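Local coordinates for sorbitol-6-phosphate dehydrogenase (PDB 5O3Z), which catalyses the oxidation of sorbitol 6-phosphate at carbon 2, as a member of the short-chain dehydrogenase/reductase family, at the interface of chains A and B. Residues are numbered along the deposited sequence; one frame, centred on the assembly and turned at random. Chains: chain A/B, Sorbitol-6-phosphate dehydrogenase.

Contacts 1, 3 and 4 are neighbouring parts of one patch and share A:Ile101. Between C-alpha centres, contact 1 is about 6 Å from contact 3 and 7 Å from contact 4. Contact 2, about 30 Å from contact 1, belongs to the symmetry-related patch: with the chains exchanged it repeats the isoleucine-centred part of contact 1 and parts of contacts 3 and 4. In both patches the loop and 3-10 helix 101-103 of one subunit meet helices 106-133 and 156-176 of the other, which also pack on their counterparts. Each chain gives and receives the same isoleucine, consistent with a two-fold dimer if this interface is the biological one.

Contact 1: the interface of chains A and B. Residues chain A 99-101, 153-154; chain B 121, 172, 175-176.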
loop_
_atom_site.group_PDB
_atom_site.type_symbol
_atom_site.label_atom_id
_atom_site.label_comp_id
_atom_site.label_asym_id
_atom_site.label_seq_id
_atom_site.Cartn_x
_atom_site.Cartn_y
_atom_site.Cartn_z
ATOM N N ALA A 99 -3.189 -24.781 -7.365
ATOM C CA ALA A 99 -3.650 -25.882 -6.523
ATOM C C ALA A 99 -3.827 -25.296 -5.124
ATOM O O ALA A 99 -2.968 -24.489 -4.691
ATOM C CB ALA A 99 -2.616 -27.007 -6.459
ATOM N N PRO A 100 -4.889 -25.722 -4.402
ATOM C CA PRO A 100 -5.037 -25.225 -2.995
ATOM C C PRO A 100 -3.838 -25.641 -2.187
ATOM O O PRO A 100 -3.185 -26.626 -2.541
ATOM C CB PRO A 100 -6.324 -25.885 -2.487
ATOM C CG PRO A 100 -6.599 -27.000 -3.436
ATOM C CD PRO A 100 -5.992 -26.635 -4.773
ATOM N N ILE A 101 -3.505 -24.841 -1.168
ATOM C CA ILE A 101 -2.312 -25.087 -0.329
ATOM C C ILE A 101 -2.227 -26.566 0.142
ATOM O O ILE A 101 -1.135 -27.162 0.164
ATOM C CB ILE A 101 -2.239 -24.083 0.858
ATOM C CG1 ILE A 101 -0.969 -24.297 1.690
ATOM C CG2 ILE A 101 -3.431 -24.220 1.799
ATOM C CD1 ILE A 101 0.353 -24.108 0.971
ATOM N N LYS A 153 -5.611 -16.861 -4.714
ATOM C CA LYS A 153 -6.192 -18.068 -4.197
ATOM C C LYS A 153 -5.691 -19.208 -5.071
ATOM O O LYS A 153 -5.632 -19.032 -6.270
ATOM C CB LYS A 153 -7.712 -17.960 -4.273
ATOM C CG LYS A 153 -8.458 -19.101 -3.614
ATOM C CD LYS A 153 -9.935 -18.805 -3.489
ATOM C CE LYS A 153 -10.546 -19.804 -2.553
ATOM N NZ LYS A 153 -12.040 -19.740 -2.538
ATOM N N HIS A 154 -5.231 -20.301 -4.473
ATOM C CA HIS A 154 -4.671 -21.486 -5.199
ATOM C C HIS A 154 -3.372 -21.237 -5.974
ATOM O O HIS A 154 -2.951 -22.043 -6.758
ATOM C CB HIS A 154 -5.743 -22.151 -6.090
ATOM C CG HIS A 154 -6.968 -22.572 -5.327
ATOM N ND1 HIS A 154 -8.118 -23.054 -5.932
ATOM C CD2 HIS A 154 -7.216 -22.601 -3.993
ATOM C CE1 HIS A 154 -9.019 -23.352 -5.011
ATOM N NE2 HIS A 154 -8.490 -23.105 -3.822
ATOM N N PHE B 121 6.006 -22.134 3.936
ATOM C CA PHE B 121 5.072 -22.908 3.088
ATOM C C PHE B 121 4.797 -24.327 3.603
ATOM O O PHE B 121 3.645 -24.744 3.766
ATOM C CB PHE B 121 5.593 -22.892 1.641
ATOM C CG PHE B 121 4.956 -23.888 0.723
ATOM C CD1 PHE B 121 3.784 -23.591 0.021
ATOM C CD2 PHE B 121 5.600 -25.098 0.459
ATOM C CE1 PHE B 121 3.208 -24.494 -0.853
ATOM C CE2 PHE B 121 5.017 -26.012 -0.371
ATOM C CZ PHE B 121 3.813 -25.728 -1.005
ATOM N N LEU B 172 -2.356 -17.928 1.411
ATOM C CA LEU B 172 -2.780 -18.883 2.441
ATOM C C LEU B 172 -4.101 -18.471 3.057
ATOM O O LEU B 172 -5.014 -19.291 3.267
ATOM C CB LEU B 172 -1.698 -18.916 3.548
ATOM C CG LEU B 172 -0.386 -19.594 3.334
ATOM C CD1 LEU B 172 0.593 -19.494 4.510
ATOM C CD2 LEU B 172 -0.604 -21.081 2.989
ATOM N N ASP B 175 -6.877 -19.235 0.650
ATOM C CA ASP B 175 -7.103 -20.684 0.531
ATOM C C ASP B 175 -7.742 -21.226 1.799
ATOM O O ASP B 175 -8.544 -22.152 1.774
ATOM C CB ASP B 175 -5.788 -21.439 0.316
ATOM C CG ASP B 175 -5.295 -21.361 -1.086
ATOM O OD1 ASP B 175 -5.773 -20.465 -1.849
ATOM O OD2 ASP B 175 -4.404 -22.171 -1.467
ATOM N N LEU B 176 -7.390 -20.650 2.933
ATOM C CA LEU B 176 -7.801 -21.270 4.190
ATOM C C LEU B 176 -9.001 -20.656 4.815
ATOM O O LEU B 176 -9.483 -21.161 5.815
ATOM C CB LEU B 176 -6.653 -21.299 5.198
ATOM C CG LEU B 176 -5.411 -22.085 4.749
ATOM C CD1 LEU B 176 -4.262 -21.819 5.727
ATOM C CD2 LEU B 176 -5.740 -23.553 4.641
HETATM O O HOH W 1 -2.035 -22.065 -3.176
#
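B:Asp175, near the end of helix 156-176, spreads its carboxylate between two backbone segments of chain A. The N of A:His154 gives a nearly straight bond to OD1 of B:Asp175 at 2.7 Å (164° at H), on the syn lone pair; the N of A:Ile101 reaches OD2 at 2.8 Å from the anti side, somewhat out of the carboxylate plane. Water 1 joins OD2 to the carbonyl O of A:Ala99. Aspartate suits the place because its short chain brings both oxygens to separate N-H groups, which would probably favour the charged form. The imidazole of A:His154 turns its edge to the carboxylate, the planes 71° apart, while A:Pro100 and A:Lys153 lie over its opposite faces.

Apolar contacts surround A:Ile101, whose branches reach several partners. With CG1 anti to the backbone N (chi1 -177°), CD1 extends to the ring of B:Phe121, passing it in the opposite direction. CG2 takes the crowded position between N and the carbonyl carbon and meets CD2 of B:Leu176 at 3.7 Å. CG1 of A:Ile101 presses closely on CD2 of B:Leu172, at 3.5 Å.

Contact 2: the interface of chains A and B. Residues chain A 121, 125, 128, 168, 172, 175-176; chain B 100-101, 156.
B:Ile101 opens the 3-10 helix 101-103 with helical torsions (phi -48°, psi -47°), and its N-H is given to OD2 of A:Asp175 at 2.8 Å. The donor meets this carboxylate oxygen on the anti side, tilted out of the plane. Water 2 stands 3.1 Å from the same OD2 and 2.9 Å from N of B:Ser156, linking the start of one helix 156-176 to the end of its counterpart; the separation between this water and the serine OG is so short that a bond there is doubtful. Serine is small enough to let the helices come close, and its CB rests on CD1 of A:Leu168 at 3.5 Å.

The side chain of B:Ile101 enters between the two helices of chain A. Its CG1 branch, anti to the backbone N (chi1 178°), carries CD1 over the rim of the A:Phe121 ring, 3.5 Å from CE1. On the way CG1 passes CD2 of A:Leu172 at 3.6 Å, and CG2 turns to CD2 of A:Leu176 at 3.7 Å. A beta-branched residue thus fills two directions at once. The site fastens the loop of chain B to helices 106-133 and 156-176 of chain A, and so probably helps hold the dimer together.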
loop_
_atom_site.group_PDB
_atom_site.type_symbol
_atom_site.label_atom_id
_atom_site.label_comp_id
_atom_site.label_asym_id
_atom_site.label_seq_id
_atom_site.Cartn_x
_atom_site.Cartn_y
_atom_site.Cartn_z
ATOM N N PHE A 121 17.221 -12.255 -9.736
ATOM C CA PHE A 121 18.385 -11.864 -8.947
ATOM C C PHE A 121 19.670 -12.131 -9.804
ATOM O O PHE A 121 20.481 -11.260 -9.976
ATOM C CB PHE A 121 18.351 -12.655 -7.605
ATOM C CG PHE A 121 19.641 -12.756 -6.911
ATOM C CD1 PHE A 121 20.096 -11.761 -6.119
ATOM C CD2 PHE A 121 20.451 -13.883 -7.106
ATOM C CE1 PHE A 121 21.323 -11.860 -5.482
ATOM C CE2 PHE A 121 21.656 -14.011 -6.484
ATOM C CZ PHE A 121 22.103 -13.001 -5.650
ATOM N N ARG A 125 22.060 -8.982 -11.042
ATOM C CA ARG A 125 23.434 -8.977 -10.552
ATOM C C ARG A 125 24.436 -8.792 -11.672
ATOM O O ARG A 125 25.291 -7.909 -11.599
ATOM C CB ARG A 125 23.804 -10.272 -9.792
ATOM C CG ARG A 125 25.144 -10.116 -9.050
ATOM C CD ARG A 125 25.458 -11.287 -8.156
ATOM N NE ARG A 125 25.758 -12.486 -8.941
ATOM C CZ ARG A 125 25.833 -13.717 -8.443
ATOM N NH1 ARG A 125 25.578 -13.956 -7.142
ATOM N NH2 ARG A 125 26.134 -14.716 -9.249
ATOM N N SER A 128 23.779 -5.502 -13.986
ATOM C CA SER A 128 24.227 -4.321 -13.231
ATOM C C SER A 128 25.729 -4.109 -13.183
ATOM O O SER A 128 26.188 -2.949 -13.228
ATOM C CB SER A 128 23.697 -4.272 -11.789
ATOM O OG SER A 128 24.092 -5.347 -10.957
ATOM N N LEU A 168 12.696 -7.526 -4.221
ATOM C CA LEU A 168 14.003 -7.478 -4.903
ATOM C C LEU A 168 14.167 -6.200 -5.722
ATOM O O LEU A 168 15.161 -5.496 -5.571
ATOM C CB LEU A 168 14.218 -8.718 -5.762
ATOM C CG LEU A 168 15.555 -8.731 -6.473
ATOM C CD1 LEU A 168 16.735 -8.567 -5.529
ATOM C CD2 LEU A 168 15.688 -9.970 -7.251
ATOM N N LEU A 172 17.149 -3.672 -5.028
ATOM C CA LEU A 172 17.984 -3.326 -6.227
ATOM C C LEU A 172 18.058 -1.822 -6.481
ATOM O O LEU A 172 19.143 -1.243 -6.709
ATOM C CB LEU A 172 17.426 -3.962 -7.496
ATOM C CG LEU A 172 17.553 -5.499 -7.581
ATOM C CD1 LEU A 172 16.945 -6.134 -8.782
ATOM C CD2 LEU A 172 19.001 -5.893 -7.472
ATOM N N ASP A 175 20.186 -0.204 -3.918
ATOM C CA ASP A 175 21.622 -0.557 -4.108
ATOM C C ASP A 175 22.190 0.136 -5.327
ATOM O O ASP A 175 23.400 0.422 -5.354
ATOM C CB ASP A 175 21.820 -2.056 -4.289
ATOM C CG ASP A 175 21.734 -2.828 -3.003
ATOM O OD1 ASP A 175 21.256 -2.303 -1.952
ATOM O OD2 ASP A 175 22.136 -4.008 -3.008
ATOM N N LEU A 176 21.360 0.427 -6.316
ATOM C CA LEU A 176 21.885 0.890 -7.600
ATOM C C LEU A 176 21.651 2.360 -7.885
ATOM O O LEU A 176 22.271 2.902 -8.833
ATOM C CB LEU A 176 21.410 -0.010 -8.731
ATOM C CG LEU A 176 21.748 -1.490 -8.572
ATOM C CD1 LEU A 176 21.112 -2.322 -9.675
ATOM C CD2 LEU A 176 23.268 -1.722 -8.643
ATOM N N PRO B 100 26.023 -5.582 -1.034
ATOM C CA PRO B 100 25.498 -4.941 -2.248
ATOM C C PRO B 100 25.132 -5.991 -3.257
ATOM O O PRO B 100 25.770 -7.054 -3.290
ATOM C CB PRO B 100 26.681 -4.109 -2.767
ATOM C CG PRO B 100 27.873 -4.424 -1.881
ATOM C CD PRO B 100 27.353 -5.034 -0.634
ATOM N N ILE B 101 24.104 -5.750 -4.070
ATOM C CA ILE B 101 23.711 -6.753 -5.034
ATOM C C ILE B 101 24.898 -7.303 -5.805
ATOM O O ILE B 101 25.062 -8.516 -5.976
ATOM C CB ILE B 101 22.678 -6.211 -6.040
ATOM C CG1 ILE B 101 22.310 -7.230 -7.056
ATOM C CG2 ILE B 101 23.108 -4.905 -6.721
ATOM C CD1 ILE B 101 21.861 -8.557 -6.462
ATOM N N SER B 156 18.994 -7.446 -0.343
ATOM C CA SER B 156 18.104 -8.034 -1.350
ATOM C C SER B 156 17.552 -9.443 -1.031
ATOM O O SER B 156 16.406 -9.749 -1.315
ATOM C CB SER B 156 18.754 -7.968 -2.718
ATOM O OG SER B 156 20.102 -8.460 -2.638
HETATM O O HOH W 2 21.454 -6.744 -1.644
#

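Contact 3: the interface of chains A and B. Residues chain A 101, 109, 155-156, 159-160; chain B 121, 167-168, 171-172.
A:Ser159 and B:Ser171 bring their hydroxyl OG atoms to 3.4 Å, too far apart to count as a hydrogen bond, and no polar bond crosses this patch. OG of B:Ser171 lies instead against the CB of A:Ser159 at 3.3 Å. The packing is therefore one of small groups and flat rings. CA of A:Ser156 meets CB of B:Ser171 at 3.6 Å, a closeness that short side chains permit, and A:Ala160 and B:Gly167 likewise add little bulk where the helices approach. CD1 of B:Leu168 lies against CB of A:Ser156 at 3.9 Å; the leucine CG stands anti to its backbone N (chi1 179°), which sends this branch across to the partner.

The aromatic part is a stack. The rings of A:Phe109 and B:Phe121 lie nearly parallel, 14° apart, with centroids separated by 4.2 Å. CG of B:Phe121 sits over the middle of the A:Phe109 ring, whereas CD1 of A:Phe109 falls toward the rim of the other ring, so the two are offset. The side chains run past each other in opposite directions, and phenylalanine gives the broad face this needs. CD1 of A:Ile101 adds a contact to the same B:Phe121 ring.

In the fold, the patch joins the long helices 106-133 and 156-176 of both subunits; A:Ser159 and A:Ala160 lie within the YxxxK motif of the family, close to the probable active site.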
loop_
_atom_site.group_PDB
_atom_site.type_symbol
_atom_site.label_atom_id
_atom_site.label_comp_id
_atom_site.label_asym_id
_atom_site.label_seq_id
_atom_site.Cartn_x
_atom_site.Cartn_y
_atom_site.Cartn_z
ATOM N N ILE A 101 -3.505 -24.841 -1.168
ATOM C CA ILE A 101 -2.312 -25.087 -0.329
ATOM C C ILE A 101 -2.227 -26.566 0.142
ATOM O O ILE A 101 -1.135 -27.162 0.164
ATOM C CB ILE A 101 -2.239 -24.083 0.858
ATOM C CG1 ILE A 101 -0.969 -24.297 1.690
ATOM C CG2 ILE A 101 -3.431 -24.220 1.799
ATOM C CD1 ILE A 101 0.353 -24.108 0.971
ATOM N N PHE A 109 6.514 -25.139 -5.929
ATOM C CA PHE A 109 6.735 -23.944 -5.144
ATOM C C PHE A 109 8.173 -23.549 -5.355
ATOM O O PHE A 109 8.516 -22.411 -5.649
ATOM C CB PHE A 109 6.496 -24.228 -3.665
ATOM C CG PHE A 109 6.562 -22.988 -2.824
ATOM C CD1 PHE A 109 5.456 -22.171 -2.755
ATOM C CD2 PHE A 109 7.706 -22.648 -2.147
ATOM C CE1 PHE A 109 5.483 -21.054 -1.951
ATOM C CE2 PHE A 109 7.765 -21.505 -1.421
ATOM C CZ PHE A 109 6.662 -20.699 -1.344
ATOM N N ASN A 155 -2.715 -20.125 -5.718
ATOM C CA ASN A 155 -1.560 -19.764 -6.455
ATOM C C ASN A 155 -0.475 -19.271 -5.571
ATOM O O ASN A 155 0.243 -18.351 -5.933
ATOM C CB ASN A 155 -1.965 -18.711 -7.488
ATOM C CG ASN A 155 -2.583 -19.335 -8.715
ATOM O OD1 ASN A 155 -1.859 -19.895 -9.536
ATOM N ND2 ASN A 155 -3.923 -19.297 -8.821
ATOM N N SER A 156 -0.317 -19.938 -4.429
ATOM C CA SER A 156 0.681 -19.564 -3.429
ATOM C C SER A 156 2.106 -19.415 -3.944
ATOM O O SER A 156 2.808 -18.471 -3.566
ATOM C CB SER A 156 0.594 -20.508 -2.210
ATOM O OG SER A 156 1.090 -21.812 -2.506
ATOM N N SER A 159 2.247 -16.204 -6.121
ATOM C CA SER A 159 2.220 -14.961 -5.340
ATOM C C SER A 159 3.456 -14.708 -4.482
ATOM O O SER A 159 3.973 -13.617 -4.444
ATOM C CB SER A 159 0.973 -14.876 -4.485
ATOM O OG SER A 159 -0.160 -14.565 -5.307
ATOM N N ALA A 160 3.919 -15.737 -3.809
ATOM C CA ALA A 160 5.120 -15.659 -3.021
ATOM C C ALA A 160 6.300 -15.103 -3.871
ATOM O O ALA A 160 7.038 -14.188 -3.469
ATOM C CB ALA A 160 5.434 -17.049 -2.456
ATOM N N PHE B 121 6.006 -22.134 3.936
ATOM C CA PHE B 121 5.072 -22.908 3.088
ATOM C C PHE B 121 4.797 -24.327 3.603
ATOM O O PHE B 121 3.645 -24.744 3.766
ATOM C CB PHE B 121 5.593 -22.892 1.641
ATOM C CG PHE B 121 4.956 -23.888 0.723
ATOM C CD1 PHE B 121 3.784 -23.591 0.021
ATOM C CD2 PHE B 121 5.600 -25.098 0.459
ATOM C CE1 PHE B 121 3.208 -24.494 -0.853
ATOM C CE2 PHE B 121 5.017 -26.012 -0.371
ATOM C CZ PHE B 121 3.813 -25.728 -1.005
ATOM N N GLY B 167 3.205 -12.160 0.438
ATOM C CA GLY B 167 2.443 -12.751 -0.627
ATOM C C GLY B 167 1.929 -14.129 -0.240
ATOM O O GLY B 167 0.815 -14.457 -0.514
ATOM N N LEU B 168 2.765 -14.957 0.382
ATOM C CA LEU B 168 2.342 -16.257 0.846
ATOM C C LEU B 168 1.214 -16.193 1.938
ATOM O O LEU B 168 0.168 -16.888 1.850
ATOM C CB LEU B 168 3.596 -17.081 1.314
ATOM C CG LEU B 168 3.315 -18.488 1.856
ATOM C CD1 LEU B 168 2.556 -19.402 0.942
ATOM C CD2 LEU B 168 4.611 -19.148 2.283
ATOM N N SER B 171 -2.008 -15.442 0.067
ATOM C CA SER B 171 -2.526 -16.675 -0.652
ATOM C C SER B 171 -3.052 -17.726 0.296
ATOM O O SER B 171 -4.123 -18.301 0.082
ATOM C CB SER B 171 -1.530 -17.315 -1.596
ATOM O OG SER B 171 -1.290 -16.470 -2.696
ATOM N N LEU B 172 -2.356 -17.928 1.411
ATOM C CA LEU B 172 -2.780 -18.883 2.441
ATOM C C LEU B 172 -4.101 -18.471 3.057
ATOM O O LEU B 172 -5.014 -19.291 3.267
ATOM C CB LEU B 172 -1.698 -18.916 3.548
ATOM C CG LEU B 172 -0.386 -19.594 3.334
ATOM C CD1 LEU B 172 0.593 -19.494 4.510
ATOM C CD2 LEU B 172 -0.604 -21.081 2.989
#

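Contact 4: the interface of chains A and B. Residues chain A 101-102; chain B 125, 128-129, 132, 176.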
loop_
_atom_site.group_PDB
_atom_site.type_symbol
_atom_site.label_atom_id
_atom_site.label_comp_id
_atom_site.label_asym_id
_atom_site.label_seq_id
_atom_site.Cartn_x
_atom_site.Cartn_y
_atom_site.Cartn_z
ATOM N N ILE A 101 -3.505 -24.841 -1.168
ATOM C CA ILE A 101 -2.312 -25.087 -0.329
ATOM C C ILE A 101 -2.227 -26.566 0.142
ATOM O O ILE A 101 -1.135 -27.162 0.164
ATOM C CB ILE A 101 -2.239 -24.083 0.858
ATOM C CG1 ILE A 101 -0.969 -24.297 1.690
ATOM C CG2 ILE A 101 -3.431 -24.220 1.799
ATOM C CD1 ILE A 101 0.353 -24.108 0.971
ATOM N N THR A 102 -3.378 -27.169 0.465
ATOM C CA THR A 102 -3.418 -28.542 1.006
ATOM C C THR A 102 -2.990 -29.640 -0.030
ATOM O O THR A 102 -2.783 -30.780 0.361
ATOM C CB THR A 102 -4.801 -28.873 1.648
ATOM O OG1 THR A 102 -5.849 -28.504 0.740
ATOM C CG2 THR A 102 -5.004 -28.105 2.990
ATOM N N ARG B 125 1.420 -25.640 5.288
ATOM C CA ARG B 125 0.627 -26.662 4.549
ATOM C C ARG B 125 0.314 -27.842 5.512
ATOM O O ARG B 125 -0.857 -28.271 5.662
ATOM C CB ARG B 125 1.437 -27.136 3.308
ATOM C CG ARG B 125 0.709 -28.155 2.429
ATOM C CD ARG B 125 1.606 -28.511 1.255
ATOM N NE ARG B 125 2.736 -29.334 1.681
ATOM C CZ ARG B 125 3.677 -29.850 0.903
ATOM N NH1 ARG B 125 3.690 -29.626 -0.399
ATOM N NH2 ARG B 125 4.639 -30.611 1.453
ATOM N N SER B 128 -2.042 -26.648 8.753
ATOM C CA SER B 128 -3.401 -26.293 8.317
ATOM C C SER B 128 -4.149 -27.592 8.104
ATOM O O SER B 128 -5.317 -27.701 8.426
ATOM C CB SER B 128 -3.443 -25.411 7.039
ATOM O OG SER B 128 -2.858 -26.066 5.925
ATOM N N LYS B 129 -3.470 -28.597 7.574
ATOM C CA LYS B 129 -4.141 -29.927 7.417
ATOM C C LYS B 129 -4.678 -30.516 8.715
ATOM O O LYS B 129 -5.760 -31.057 8.745
ATOM C CB LYS B 129 -3.223 -30.942 6.743
ATOM C CG LYS B 129 -2.992 -30.702 5.281
ATOM C CD LYS B 129 -2.239 -31.842 4.637
ATOM C CE LYS B 129 -1.892 -31.479 3.210
ATOM N NZ LYS B 129 -1.194 -32.642 2.560
ATOM N N ILE B 132 -7.690 -28.399 9.813
ATOM C CA ILE B 132 -8.856 -28.777 9.007
ATOM C C ILE B 132 -9.431 -30.131 9.479
ATOM O O ILE B 132 -10.630 -30.218 9.752
ATOM C CB ILE B 132 -8.472 -28.831 7.520
ATOM C CG1 ILE B 132 -8.198 -27.421 6.967
ATOM C CG2 ILE B 132 -9.542 -29.569 6.696
ATOM C CD1 ILE B 132 -7.436 -27.364 5.655
ATOM N N LEU B 176 -7.390 -20.650 2.933
ATOM C CA LEU B 176 -7.801 -21.270 4.190
ATOM C C LEU B 176 -9.001 -20.656 4.815
ATOM O O LEU B 176 -9.483 -21.161 5.815
ATOM C CB LEU B 176 -6.653 -21.299 5.198
ATOM C CG LEU B 176 -5.411 -22.085 4.749
ATOM C CD1 LEU B 176 -4.262 -21.819 5.727
ATOM C CD2 LEU B 176 -5.740 -23.553 4.641
#
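A:Thr102 and B:Ile132 point their methyl tips at each other, CG2 of the threonine meeting CD1 of the isoleucine at 3.7 Å. The threonine CG2 is anti to its own carbonyl carbon, which turns the methyl toward helix 106-133 of chain B. From the other subunit, B:Ile132 holds CG1 anti to the carbonyl carbon (chi1 -70°) and reaches out with CD1. Threonine fits because its methyl can enter the apolar contact while the side chain stays compact.

B:Lys129 crosses A:Thr102 at a slant, its chain extended beyond CG. The CG methylene lies 4.0 Å from CG2 of A:Thr102, and the far end passes the threonine carbonyl: NZ is 3.3 Å from O of A:Thr102, not close enough to be taken as a bond. Lysine offers a long apolar stem to the partner and ends in an amino group beside the A:Thr102 carbonyl.

The stem of B:Arg125 slants across A:Ile101, its CB against CD1 of the isoleucine at 4.0 Å, and passes the isoleucine carbonyl; a bend at chi3 (72°) then redirects the guanidinium group. Beside these long chains, OG of B:Ser128 bonds back to the carbonyl O of B:Arg125 at 3.0 Å, from above the carbonyl plane, so its hydroxyl hydrogen is used within its own helix. B:Leu176 adds to the apolar surroundings. The site seats the 3-10 helix 101-103 of chain A on the partner's helix 106-133 and probably steadies the subunit association.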